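Local coordinates for protein putative agmatine deiminase (Streptococcus mutans, PDB 2EWO) that probably catalyses the hydrolysis of agmatine to N-carbamoylputrescine and ammonia, at residues A55-E60 with V314-I319. Sequence-based numbering, arbitrary orientation.
Sequences AISEFE and VNGGII
F59 lays one ring face over the backbone of G317. The CA of G317 sits 3.8 Å from the ring centroid and 27° off the ring normal, a CH-pi contact. G317 has no side chain, and its CA faces the ring directly. G316, at positive phi, turns the chain between strands 312-314 and 317-321. CG of F59 is anti to its own carbonyl carbon (chi1 -58°), which sends the ring toward this turn. V314 crosses the phenylalanine side chain at about a right angle, with its CG2 3.6 Å from F59 CB. Further along, I56 and I319 also cross at about a right angle, I56 CD1 lying 3.6 Å from I319 CG1. A55 CB meets the tip of the same isoleucine, 3.9 Å from I319 CD1. E60 reaches out on an extended chain and sets OE2 3.5 Å from V314 CB. That oxygen is hydrogen-bonded to Q24 NE2, so the buried carboxylate has a polar partner beside its apolar neighbour. The backbone is pinned too: I56 O accepts from both F59 N and E60 N. I27 of strand 24-29 touches I56, E60 and V314. The contact thus joins the last part of helix 43-57 and the loop after it to the hairpin of strands 312-314 and 317-321, chiefly by apolar packing, with the glutamate's charge probably steadied by Q24.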
loop_
_atom_site.group_PDB
_atom_site.type_symbol
_atom_site.label_atom_id
_atom_site.label_comp_id
_atom_site.label_asym_id
_atom_site.label_seq_id
_atom_site.Cartn_x
_atom_site.Cartn_y
_atom_site.Cartn_z
ATOM N N ALA A 55 -1.522 30.078 4.073
ATOM C CA ALA A 55 -2.312 31.295 3.948
ATOM C C ALA A 55 -3.501 31.310 4.906
ATOM O O ALA A 55 -3.755 32.314 5.571
ATOM C CB ALA A 55 -2.799 31.454 2.512
ATOM N N ILE A 56 -4.234 30.203 4.967
ATOM C CA ILE A 56 -5.397 30.117 5.842
ATOM C C ILE A 56 -4.933 30.284 7.284
ATOM O O ILE A 56 -5.689 30.757 8.137
ATOM C CB ILE A 56 -6.106 28.741 5.747
ATOM C CG1 ILE A 56 -5.988 28.150 4.334
ATOM C CG2 ILE A 56 -7.567 28.905 6.127
ATOM C CD1 ILE A 56 -6.881 28.789 3.311
ATOM N N SER A 57 -3.683 29.887 7.533
ATOM C CA SER A 57 -3.049 29.943 8.857
ATOM C C SER A 57 -3.377 31.173 9.683
ATOM O O SER A 57 -3.789 31.068 10.843
ATOM C CB SER A 57 -1.522 29.865 8.734
ATOM O OG SER A 57 -1.104 28.678 8.087
ATOM N N GLU A 58 -3.173 32.342 9.093
ATOM C CA GLU A 58 -3.425 33.580 9.807
ATOM C C GLU A 58 -4.895 33.913 10.061
ATOM O O GLU A 58 -5.197 34.913 10.702
ATOM C CB GLU A 58 -2.744 34.753 9.094
ATOM C CG GLU A 58 -2.979 34.846 7.595
ATOM C CD GLU A 58 -2.775 36.268 7.077
ATOM O OE1 GLU A 58 -3.598 37.146 7.433
ATOM O OE2 GLU A 58 -1.796 36.516 6.330
ATOM N N PHE A 59 -5.815 33.075 9.604
ATOM C CA PHE A 59 -7.221 33.383 9.818
ATOM C C PHE A 59 -7.934 32.366 10.706
ATOM O O PHE A 59 -8.826 32.710 11.494
ATOM C CB PHE A 59 -7.912 33.501 8.457
ATOM C CG PHE A 59 -7.302 34.557 7.564
ATOM C CD1 PHE A 59 -7.581 35.908 7.763
ATOM C CD2 PHE A 59 -6.418 34.202 6.547
ATOM C CE1 PHE A 59 -6.991 36.893 6.963
ATOM C CE2 PHE A 59 -5.822 35.180 5.743
ATOM C CZ PHE A 59 -6.111 36.529 5.952
ATOM N N GLU A 60 -7.518 31.111 10.575
ATOM C CA GLU A 60 -8.083 29.992 11.328
ATOM C C GLU A 60 -7.192 28.783 11.139
ATOM O O GLU A 60 -6.242 28.819 10.360
ATOM C CB GLU A 60 -9.493 29.662 10.826
ATOM C CG GLU A 60 -9.687 29.831 9.323
ATOM C CD GLU A 60 -11.054 29.381 8.847
ATOM O OE1 GLU A 60 -12.030 29.510 9.612
ATOM O OE2 GLU A 60 -11.159 28.907 7.696
ATOM N N VAL A 314 -12.851 32.455 4.090
ATOM C CA VAL A 314 -12.688 32.112 5.498
ATOM C C VAL A 314 -13.282 33.296 6.275
ATOM O O VAL A 314 -13.799 34.244 5.667
ATOM C CB VAL A 314 -11.199 31.934 5.870
ATOM C CG1 VAL A 314 -10.514 31.103 4.817
ATOM C CG2 VAL A 314 -10.516 33.278 6.020
ATOM N N ASN A 315 -13.247 33.237 7.603
ATOM C CA ASN A 315 -13.763 34.346 8.389
ATOM C C ASN A 315 -12.630 35.354 8.590
ATOM O O ASN A 315 -11.518 34.998 9.003
ATOM C CB ASN A 315 -14.339 33.864 9.734
ATOM C CG ASN A 315 -13.422 32.895 10.469
ATOM O OD1 ASN A 315 -12.225 33.148 10.642
ATOM N ND2 ASN A 315 -13.992 31.782 10.921
ATOM N N GLY A 316 -12.916 36.607 8.241
ATOM C CA GLY A 316 -11.931 37.671 8.358
ATOM C C GLY A 316 -10.777 37.567 7.365
ATOM O O GLY A 316 -9.681 38.057 7.633
ATOM N N GLY A 317 -11.015 36.935 6.218
ATOM C CA GLY A 317 -9.960 36.794 5.230
ATOM C C GLY A 317 -10.399 36.138 3.930
ATOM O O GLY A 317 -11.418 35.452 3.875
ATOM N N ILE A 318 -9.630 36.361 2.873
ATOM C CA ILE A 318 -9.928 35.780 1.573
ATOM C C ILE A 318 -8.655 35.234 0.980
ATOM O O ILE A 318 -7.602 35.869 1.055
ATOM C CB ILE A 318 -10.507 36.818 0.600
ATOM C CG1 ILE A 318 -11.949 37.130 0.998
ATOM C CG2 ILE A 318 -10.428 36.301 -0.840
ATOM C CD1 ILE A 318 -12.608 38.164 0.124
ATOM N N ILE A 319 -8.750 34.040 0.409
ATOM C CA ILE A 319 -7.603 33.407 -0.214
ATOM C C ILE A 319 -7.936 33.393 -1.698
ATOM O O ILE A 319 -8.815 32.654 -2.140
ATOM C CB ILE A 319 -7.416 31.974 0.310
ATOM C CG1 ILE A 319 -7.607 31.946 1.840
ATOM C CG2 ILE A 319 -6.035 31.463 -0.089
ATOM C CD1 ILE A 319 -6.541 32.672 2.661
#